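Local coordinates for SCO1 protein (Saccharomyces cerevisiae, PDB 2B7K), which is required for cytochrome c oxidase subunits 1 and 2 to accumulate, and is thought to transport mitochondrial copper or insert it into the oxidase, at residues N32-K37 with T78-F83; G41-I46 with E176-Y181; P58-K63 with I146-M151; L150-P153 with F157-A160. All coordinates share one frame; numbering follows the deposited sequence.

All four contacts belong to the soluble thioredoxin-like domain and reach its one mixed sheet. Contact 1 is buried; contacts 2, 3 and 4 are partly buried. Contacts 1 and 2 are tied through the neighbouring strands 80-85 and 44-49, where Q80 meets S44. Contacts 3 and 4 share L150 and M151 of strand 148-151, and contacts 2 and 4 lie close, their centres about 7 Å apart. The chemistry changes with place: side-chain packing alone in contact 1, aromatic packing of a helix in contact 2, and backbone hydrogen bonding of a hairpin in contact 4. Contact 3 adds charged groups and lies nearest the probable copper ligands C57 and H144.

Contact 1. Residues N32-K37 with T78-F83; sequences NEFTEK and TLQPLF
F34 and L82 mark the closest approach of the two backbones, yet their CA atoms are 10.5 Å apart, and no hydrogen bond joins the segments. Strands 25-28 and 108-111 come between them in the order of the sheet, so the contact is made by side chains reaching toward each other from opposite directions. The F34 ring has CG anti to the backbone N (chi1 -164°), which sends CZ foremost toward L82. Both L82 methyls meet that one carbon: CD1 lies 3.6 Å from F34 CZ, inclined toward CE2, and CD2 lies 3.7 Å from it, inclined toward CE1. Q80 brings its extended chain to the ring edge, its OE1 3.7 Å from F34 CZ and its amide plane turned 60° from the ring. The NE2 of Q80 is hydrogen-bonded to S44 OG and to N38 O, which fixes the rotation of the amide. L108 and L110 of strand 108-111 also touch F34. With an alanine here, the L82 methyls and the Q80 carbonyl would probably lose the ring they rest against, and a gap would open beside L108 and L110. The contact is thus apolar packing with one polar edge: a carbonyl oxygen meets ring C-H groups, whose slightly positive edge probably suits it, while the amide nitrogen finds its true partners elsewhere.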
# COMPACT_ATOMS: atom_id res chain seq x y z
N ASN A 32 -2.89 -16.07 3.99
CA ASN A 32 -1.84 -16.48 3.05
C ASN A 32 -0.54 -15.73 3.29
O ASN A 32 -0.54 -14.55 3.63
CB ASN A 32 -2.28 -16.24 1.60
CG ASN A 32 -3.60 -16.88 1.27
OD1 ASN A 32 -3.79 -18.08 1.48
ND2 ASN A 32 -4.52 -16.09 0.74
N GLU A 33 0.57 -16.42 3.09
CA GLU A 33 1.88 -15.79 3.26
C GLU A 33 2.04 -14.70 2.21
O GLU A 33 1.59 -14.85 1.07
CB GLU A 33 2.98 -16.83 3.10
CG GLU A 33 4.39 -16.27 3.22
CD GLU A 33 5.46 -17.28 2.82
OE1 GLU A 33 5.44 -18.41 3.35
OE2 GLU A 33 6.32 -16.94 1.98
N PHE A 34 2.66 -13.59 2.59
CA PHE A 34 2.90 -12.49 1.66
C PHE A 34 4.26 -11.90 2.02
O PHE A 34 4.45 -11.38 3.12
CB PHE A 34 1.81 -11.42 1.80
CG PHE A 34 1.76 -10.46 0.65
CD1 PHE A 34 0.78 -10.57 -0.33
CD2 PHE A 34 2.72 -9.45 0.52
CE1 PHE A 34 0.75 -9.71 -1.43
CE2 PHE A 34 2.70 -8.58 -0.57
CZ PHE A 34 1.71 -8.71 -1.55
N THR A 35 5.21 -12.00 1.09
CA THR A 35 6.55 -11.47 1.33
C THR A 35 6.89 -10.49 0.23
O THR A 35 6.06 -10.23 -0.65
CB THR A 35 7.60 -12.60 1.33
OG1 THR A 35 7.74 -13.12 0.01
CG2 THR A 35 7.18 -13.72 2.27
N GLU A 36 8.10 -9.95 0.25
CA GLU A 36 8.49 -8.99 -0.77
C GLU A 36 8.48 -9.64 -2.15
O GLU A 36 8.42 -8.95 -3.17
CB GLU A 36 9.87 -8.37 -0.48
CG GLU A 36 11.08 -9.23 -0.82
CD GLU A 36 11.20 -10.47 0.05
OE1 GLU A 36 10.68 -10.46 1.18
OE2 GLU A 36 11.83 -11.44 -0.41
N LYS A 37 8.54 -10.97 -2.18
CA LYS A 37 8.52 -11.70 -3.44
C LYS A 37 7.17 -11.56 -4.14
O LYS A 37 7.07 -11.72 -5.36
CB LYS A 37 8.81 -13.19 -3.19
CG LYS A 37 10.13 -13.45 -2.48
CD LYS A 37 11.30 -12.85 -3.25
CE LYS A 37 11.50 -13.55 -4.58
NZ LYS A 37 11.84 -14.99 -4.40
N THR A 78 -4.09 -1.74 -13.66
CA THR A 78 -4.48 -2.47 -12.46
C THR A 78 -3.28 -2.57 -11.51
O THR A 78 -2.25 -3.14 -11.85
CB THR A 78 -4.95 -3.90 -12.80
OG1 THR A 78 -6.05 -3.84 -13.71
CG2 THR A 78 -5.38 -4.62 -11.53
N LEU A 79 -3.42 -2.00 -10.32
CA LEU A 79 -2.35 -2.05 -9.33
C LEU A 79 -2.64 -3.11 -8.28
O LEU A 79 -3.75 -3.65 -8.22
CB LEU A 79 -2.20 -0.70 -8.62
CG LEU A 79 -1.99 0.58 -9.42
CD1 LEU A 79 -1.97 1.76 -8.45
CD2 LEU A 79 -0.69 0.52 -10.21
N GLN A 80 -1.63 -3.41 -7.47
CA GLN A 80 -1.76 -4.36 -6.36
C GLN A 80 -1.75 -3.47 -5.12
O GLN A 80 -0.68 -3.13 -4.61
CB GLN A 80 -0.57 -5.33 -6.30
CG GLN A 80 -0.58 -6.17 -5.01
CD GLN A 80 0.43 -7.31 -5.02
OE1 GLN A 80 0.06 -8.47 -4.85
NE2 GLN A 80 1.70 -6.97 -5.20
N PRO A 81 -2.93 -3.07 -4.63
CA PRO A 81 -3.01 -2.21 -3.45
C PRO A 81 -2.89 -3.01 -2.16
O PRO A 81 -3.57 -4.01 -1.97
CB PRO A 81 -4.38 -1.54 -3.60
CG PRO A 81 -5.19 -2.60 -4.25
CD PRO A 81 -4.26 -3.26 -5.24
N LEU A 82 -2.00 -2.55 -1.28
CA LEU A 82 -1.75 -3.24 -0.03
C LEU A 82 -1.86 -2.30 1.16
O LEU A 82 -1.30 -1.20 1.14
CB LEU A 82 -0.34 -3.84 -0.04
CG LEU A 82 -0.04 -4.78 -1.21
CD1 LEU A 82 1.45 -5.10 -1.27
CD2 LEU A 82 -0.86 -6.05 -1.05
N PHE A 83 -2.61 -2.73 2.18
CA PHE A 83 -2.76 -1.96 3.41
C PHE A 83 -2.01 -2.73 4.48
O PHE A 83 -2.40 -3.82 4.87
CB PHE A 83 -4.23 -1.85 3.81
CG PHE A 83 -4.46 -1.13 5.11
CD1 PHE A 83 -5.07 -1.77 6.19
CD2 PHE A 83 -4.06 0.20 5.26
CE1 PHE A 83 -5.28 -1.09 7.40
CE2 PHE A 83 -4.27 0.89 6.47
CZ PHE A 83 -4.88 0.24 7.54

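Contact 2. Residues G41-I46 with E176-Y181; sequences GKFSII and EHVKSY
F43 carries the greater part of this contact, its ring reaching across to the C-terminal part of helix 169-180 and to Y181. The backbones are nearest at F43 and V178, with CA atoms 7.4 Å apart. V178 supplies a methyl over one ring face: CG2 lies 4.0 Å from the F43 centroid and 17° off the ring normal, a CH-pi contact displaced toward the rim near CD2. The chi1 of F43, -94°, is swung well away from a staggered value, and this sets the far end of the ring against the helix backbone, with CE2 3.7 Å from V178 CA. Y181 closes in from the rim. Its CB sits near the plane of the F43 ring, 3.6 Å from CZ, and its own ring receives the F43 edge in an offset edge-to-face pair with centroids 5.4 Å apart and planes at 84°. H177 adds its backbone O near F43 CZ. Close by, E176 O accepts both S180 N and S180 OG, from opposite faces of its carbonyl plane, the hydroxyl at 2.8 Å. P153 touches both F43 and Y181. Two residues after F43, I45 packs on L64 and W67 of helix 56-75, so neighbouring side chains of this strand region serve two helices. A C-terminal helix that follows a beta hairpin and packs against the central sheet is a hallmark of the thioredoxin fold.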
# COMPACT_ATOMS: atom_id res chain seq x y z
N GLY A 41 6.55 -8.68 -10.57
CA GLY A 41 5.64 -8.83 -11.69
C GLY A 41 4.47 -7.87 -11.78
O GLY A 41 3.60 -8.04 -12.62
N LYS A 42 4.43 -6.86 -10.91
CA LYS A 42 3.33 -5.91 -10.97
C LYS A 42 3.63 -4.62 -10.23
O LYS A 42 4.59 -4.53 -9.49
CB LYS A 42 2.06 -6.56 -10.40
CG LYS A 42 2.30 -7.45 -9.21
CD LYS A 42 1.13 -8.39 -8.99
CE LYS A 42 1.46 -9.46 -7.97
NZ LYS A 42 0.35 -10.45 -7.84
N PHE A 43 2.81 -3.60 -10.49
CA PHE A 43 2.99 -2.32 -9.82
C PHE A 43 2.13 -2.41 -8.57
O PHE A 43 0.94 -2.69 -8.64
CB PHE A 43 2.51 -1.18 -10.71
CG PHE A 43 3.61 -0.56 -11.52
CD1 PHE A 43 4.52 0.31 -10.92
CD2 PHE A 43 3.77 -0.86 -12.86
CE1 PHE A 43 5.57 0.86 -11.64
CE2 PHE A 43 4.82 -0.32 -13.60
CZ PHE A 43 5.72 0.55 -12.99
N SER A 44 2.76 -2.19 -7.42
CA SER A 44 2.05 -2.26 -6.16
C SER A 44 2.04 -0.89 -5.50
O SER A 44 2.95 -0.10 -5.71
CB SER A 44 2.74 -3.27 -5.23
OG SER A 44 2.83 -4.55 -5.83
N ILE A 45 1.00 -0.62 -4.73
CA ILE A 45 0.92 0.64 -4.02
C ILE A 45 0.63 0.26 -2.57
O ILE A 45 -0.36 -0.40 -2.26
CB ILE A 45 -0.17 1.57 -4.63
CG1 ILE A 45 -0.11 2.93 -3.92
CG2 ILE A 45 -1.55 0.92 -4.55
CD1 ILE A 45 -0.77 4.07 -4.70
N ILE A 46 1.54 0.65 -1.69
CA ILE A 46 1.46 0.32 -0.28
C ILE A 46 1.13 1.48 0.63
O ILE A 46 1.66 2.58 0.48
CB ILE A 46 2.79 -0.29 0.19
CG1 ILE A 46 3.14 -1.49 -0.69
CG2 ILE A 46 2.71 -0.69 1.66
CD1 ILE A 46 4.55 -2.02 -0.47
N GLU A 176 2.08 7.95 -15.32
CA GLU A 176 3.40 8.29 -15.84
C GLU A 176 4.41 7.16 -15.58
O GLU A 176 5.15 6.75 -16.47
CB GLU A 176 3.88 9.59 -15.19
CG GLU A 176 5.21 10.12 -15.71
CD GLU A 176 5.59 11.45 -15.07
OE1 GLU A 176 6.66 11.99 -15.43
OE2 GLU A 176 4.83 11.94 -14.22
N HIS A 177 4.43 6.67 -14.34
CA HIS A 177 5.34 5.60 -13.95
C HIS A 177 5.04 4.27 -14.63
O HIS A 177 5.95 3.58 -15.09
CB HIS A 177 5.29 5.39 -12.44
CG HIS A 177 6.09 6.39 -11.66
ND1 HIS A 177 7.47 6.42 -11.70
CD2 HIS A 177 5.71 7.40 -10.85
CE1 HIS A 177 7.90 7.41 -10.93
NE2 HIS A 177 6.85 8.02 -10.41
N VAL A 178 3.77 3.90 -14.68
CA VAL A 178 3.37 2.64 -15.29
C VAL A 178 3.63 2.59 -16.79
O VAL A 178 4.20 1.61 -17.29
CB VAL A 178 1.88 2.35 -15.02
CG1 VAL A 178 1.45 1.07 -15.72
CG2 VAL A 178 1.64 2.24 -13.53
N LYS A 179 3.22 3.64 -17.49
CA LYS A 179 3.39 3.68 -18.94
C LYS A 179 4.82 3.85 -19.42
O LYS A 179 5.15 3.46 -20.54
CB LYS A 179 2.51 4.77 -19.55
CG LYS A 179 1.02 4.55 -19.34
CD LYS A 179 0.17 5.15 -20.46
CE LYS A 179 0.34 6.65 -20.60
NZ LYS A 179 1.68 7.04 -21.13
N SER A 180 5.69 4.42 -18.58
CA SER A 180 7.07 4.62 -18.99
C SER A 180 7.98 3.49 -18.49
O SER A 180 9.17 3.46 -18.81
CB SER A 180 7.59 5.96 -18.47
OG SER A 180 7.74 5.95 -17.07
N TYR A 181 7.42 2.57 -17.71
CA TYR A 181 8.21 1.47 -17.17
C TYR A 181 8.80 0.55 -18.24
O TYR A 181 8.15 0.22 -19.23
CB TYR A 181 7.36 0.62 -16.22
CG TYR A 181 8.05 -0.64 -15.76
CD1 TYR A 181 9.06 -0.59 -14.80
CD2 TYR A 181 7.73 -1.88 -16.31
CE1 TYR A 181 9.73 -1.75 -14.40
CE2 TYR A 181 8.40 -3.04 -15.92
CZ TYR A 181 9.39 -2.97 -14.97
OH TYR A 181 10.05 -4.11 -14.58

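Contact 3. Residues P58-K63 with I146-M151; sequences PDELDK and IFFYLM
E60 and F148 bring helix 56-75 against strand 148-151, while the backbones come nearest at E60 and I146, with CA atoms 7.7 Å apart. The packing is at the rim of the F148 ring. E60 O lies near the ring plane, 3.2 Å from CZ, so a helix carbonyl faces an aromatic C-H; K63 CE reaches the same rim, 3.6 Å from F148 CE1. W67 and Y47 bring their rings against F148 as well. The polar group is the carboxylate of E60, whose chain bends at chi2 (-71°), leaving OE2 beside I146 O at 3.2 Å, two acceptors that do not bond. Its OE1 is held by K63 NZ in a salt bridge with a weak hydrogen bond of 3.3 Å, and K63 NZ also donates to Y165 O. A leucine in place of F148 would probably leave E60 O and K63 CE without the flat rim they meet, and W67 and Y47 without their aromatic partner. C57 lies in the first turn of this helix and H144 in the loop just before I146, both probable copper ligands by analogy with relatives, so the contact joins the helix bearing C57 to the chain that leads on from H144. A carboxylate pressed close to a carbonyl oxygen would be costly alone, and the K63 ammonium probably offsets it.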
# COMPACT_ATOMS: atom_id res chain seq x y z
N PRO A 58 -8.80 6.50 7.15
CA PRO A 58 -10.01 6.37 6.34
C PRO A 58 -10.00 7.30 5.13
O PRO A 58 -10.38 6.90 4.02
CB PRO A 58 -11.13 6.72 7.32
CG PRO A 58 -10.57 6.25 8.63
CD PRO A 58 -9.15 6.74 8.57
N ASP A 59 -9.56 8.54 5.33
CA ASP A 59 -9.50 9.51 4.24
C ASP A 59 -8.52 9.07 3.15
O ASP A 59 -8.78 9.24 1.96
CB ASP A 59 -9.09 10.89 4.75
CG ASP A 59 -10.15 11.52 5.65
OD1 ASP A 59 -11.35 11.37 5.36
OD2 ASP A 59 -9.76 12.19 6.63
N GLU A 60 -7.38 8.50 3.56
CA GLU A 60 -6.37 8.05 2.61
C GLU A 60 -6.87 6.84 1.82
O GLU A 60 -6.68 6.76 0.61
CB GLU A 60 -5.08 7.67 3.33
CG GLU A 60 -4.34 8.84 3.96
CD GLU A 60 -3.69 9.76 2.94
OE1 GLU A 60 -4.42 10.44 2.18
OE2 GLU A 60 -2.44 9.79 2.89
N LEU A 61 -7.49 5.89 2.51
CA LEU A 61 -8.01 4.70 1.85
C LEU A 61 -9.13 5.09 0.89
O LEU A 61 -9.30 4.47 -0.16
CB LEU A 61 -8.50 3.69 2.89
CG LEU A 61 -7.39 3.03 3.71
CD1 LEU A 61 -8.01 2.20 4.81
CD2 LEU A 61 -6.52 2.15 2.80
N ASP A 62 -9.90 6.11 1.24
CA ASP A 62 -10.98 6.56 0.36
C ASP A 62 -10.35 7.12 -0.92
O ASP A 62 -10.78 6.79 -2.02
CB ASP A 62 -11.82 7.65 1.03
CG ASP A 62 -12.95 7.09 1.87
OD1 ASP A 62 -13.62 7.88 2.57
OD2 ASP A 62 -13.18 5.86 1.82
N LYS A 63 -9.32 7.94 -0.76
CA LYS A 63 -8.63 8.53 -1.90
C LYS A 63 -8.06 7.43 -2.78
O LYS A 63 -8.14 7.50 -4.01
CB LYS A 63 -7.51 9.47 -1.44
CG LYS A 63 -6.81 10.20 -2.58
CD LYS A 63 -5.79 11.23 -2.08
CE LYS A 63 -4.66 10.58 -1.29
NZ LYS A 63 -3.65 11.58 -0.81
N ILE A 146 0.98 8.80 6.28
CA ILE A 146 0.61 9.74 5.25
C ILE A 146 1.11 9.52 3.82
O ILE A 146 0.72 10.26 2.92
CB ILE A 146 1.01 11.17 5.67
CG1 ILE A 146 2.51 11.22 5.97
CG2 ILE A 146 0.21 11.59 6.89
CD1 ILE A 146 3.03 12.57 6.39
N PHE A 147 1.97 8.53 3.59
CA PHE A 147 2.45 8.30 2.22
C PHE A 147 1.96 7.00 1.61
O PHE A 147 1.68 6.04 2.33
CB PHE A 147 3.98 8.23 2.14
CG PHE A 147 4.68 9.52 2.45
CD1 PHE A 147 5.24 9.72 3.71
CD2 PHE A 147 4.79 10.51 1.49
CE1 PHE A 147 5.91 10.91 4.00
CE2 PHE A 147 5.47 11.70 1.77
CZ PHE A 147 6.03 11.90 3.03
N PHE A 148 1.86 6.98 0.28
CA PHE A 148 1.53 5.77 -0.45
C PHE A 148 2.87 5.46 -1.12
O PHE A 148 3.52 6.37 -1.65
CB PHE A 148 0.47 6.01 -1.53
CG PHE A 148 -0.91 6.20 -0.99
CD1 PHE A 148 -1.45 7.48 -0.86
CD2 PHE A 148 -1.69 5.11 -0.63
CE1 PHE A 148 -2.75 7.67 -0.37
CE2 PHE A 148 -2.99 5.28 -0.14
CZ PHE A 148 -3.51 6.57 -0.01
N TYR A 149 3.31 4.21 -1.06
CA TYR A 149 4.59 3.82 -1.66
C TYR A 149 4.34 3.01 -2.92
O TYR A 149 3.73 1.93 -2.87
CB TYR A 149 5.42 3.00 -0.66
CG TYR A 149 5.63 3.70 0.66
CD1 TYR A 149 4.61 3.76 1.61
CD2 TYR A 149 6.82 4.36 0.95
CE1 TYR A 149 4.77 4.46 2.81
CE2 TYR A 149 7.00 5.06 2.14
CZ TYR A 149 5.97 5.10 3.06
OH TYR A 149 6.13 5.82 4.23
N LEU A 150 4.79 3.53 -4.05
CA LEU A 150 4.61 2.86 -5.33
C LEU A 150 5.84 2.01 -5.62
O LEU A 150 6.96 2.53 -5.67
CB LEU A 150 4.42 3.89 -6.45
CG LEU A 150 4.04 3.32 -7.82
CD1 LEU A 150 2.70 2.61 -7.73
CD2 LEU A 150 3.98 4.45 -8.84
N MET A 151 5.64 0.70 -5.82
CA MET A 151 6.74 -0.22 -6.08
C MET A 151 6.58 -0.81 -7.48
O MET A 151 5.48 -1.24 -7.84
CB MET A 151 6.74 -1.35 -5.04
CG MET A 151 6.54 -0.89 -3.60
SD MET A 151 7.81 0.24 -2.98
CE MET A 151 9.12 -0.91 -2.59

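Contact 4. Residues L150-P153 with F157-A160; sequences LMDP and FVDA
M151 lays its sulfur at the edge of the F157 ring, in a Met-aromatic contact with SD 4.0 Å from F157 CD1 and close to the ring plane. Bends at chi2 and chi3 fold the methyl back toward the F157 backbone, where M151 CE is 3.7 Å from F157 N. On the other face of the sheet, L150 packs on V158, with CG 3.8 Å from V158 CG2. Two backbone bonds join the strands of this beta hairpin: L150 N donates to D159 O at 2.8 Å, and V158 N donates to L150 O at 3.0 Å, nearly straight at 174°. Because V158 and D159 both stand opposite L150, the pairing slips by one residue, a classic beta bulge, and the next pair is M151 with F157. The extra residue turns its side chain toward the first strand: V158 CG1 comes within 3.5 Å of D152 OD2. The other oxygen of that carboxylate, D152 OD1, accepts from the backbone N of E154 and of Q156, holding the turn between the strands. Within the second strand, D159 N lies over the centre of the F157 ring, 3.8 Å above its plane. H177 of helix 169-180 touches both L150 and D159.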
# COMPACT_ATOMS: atom_id res chain seq x y z
N LEU A 150 4.79 3.53 -4.05
CA LEU A 150 4.61 2.86 -5.33
C LEU A 150 5.84 2.01 -5.62
O LEU A 150 6.96 2.53 -5.67
CB LEU A 150 4.42 3.89 -6.45
CG LEU A 150 4.04 3.32 -7.82
CD1 LEU A 150 2.70 2.61 -7.73
CD2 LEU A 150 3.98 4.45 -8.84
N MET A 151 5.64 0.70 -5.82
CA MET A 151 6.74 -0.22 -6.08
C MET A 151 6.58 -0.81 -7.48
O MET A 151 5.48 -1.24 -7.84
CB MET A 151 6.74 -1.35 -5.04
CG MET A 151 6.54 -0.89 -3.60
SD MET A 151 7.81 0.24 -2.98
CE MET A 151 9.12 -0.91 -2.59
N ASP A 152 7.66 -0.84 -8.25
CA ASP A 152 7.58 -1.38 -9.61
C ASP A 152 7.62 -2.91 -9.68
O ASP A 152 7.81 -3.58 -8.67
CB ASP A 152 8.67 -0.76 -10.51
CG ASP A 152 10.08 -1.21 -10.15
OD1 ASP A 152 10.25 -2.28 -9.53
OD2 ASP A 152 11.03 -0.48 -10.51
N PRO A 153 7.41 -3.47 -10.89
CA PRO A 153 7.42 -4.93 -11.09
C PRO A 153 8.68 -5.66 -10.64
O PRO A 153 8.69 -6.89 -10.57
CB PRO A 153 7.17 -5.06 -12.59
CG PRO A 153 6.26 -3.91 -12.86
CD PRO A 153 6.95 -2.79 -12.11
N PHE A 157 11.32 0.64 -5.13
CA PHE A 157 10.59 1.85 -4.80
C PHE A 157 10.80 2.86 -5.92
O PHE A 157 11.94 3.14 -6.30
CB PHE A 157 11.12 2.44 -3.49
CG PHE A 157 10.56 3.79 -3.15
CD1 PHE A 157 9.23 3.92 -2.74
CD2 PHE A 157 11.36 4.93 -3.23
CE1 PHE A 157 8.71 5.17 -2.41
CE2 PHE A 157 10.84 6.18 -2.90
CZ PHE A 157 9.51 6.30 -2.49
N VAL A 158 9.72 3.40 -6.45
CA VAL A 158 9.85 4.37 -7.52
C VAL A 158 9.29 5.74 -7.16
O VAL A 158 9.69 6.74 -7.74
CB VAL A 158 9.19 3.88 -8.82
CG1 VAL A 158 9.95 2.70 -9.38
CG2 VAL A 158 7.75 3.51 -8.57
N ASP A 159 8.37 5.78 -6.20
CA ASP A 159 7.80 7.06 -5.80
C ASP A 159 6.85 6.96 -4.61
O ASP A 159 6.24 5.93 -4.36
CB ASP A 159 7.06 7.66 -7.00
CG ASP A 159 6.63 9.10 -6.76
OD1 ASP A 159 7.48 9.91 -6.36
OD2 ASP A 159 5.44 9.41 -6.99
N ALA A 160 6.75 8.06 -3.86
CA ALA A 160 5.86 8.12 -2.71
C ALA A 160 4.87 9.24 -2.98
O ALA A 160 5.24 10.32 -3.42
CB ALA A 160 6.65 8.42 -1.45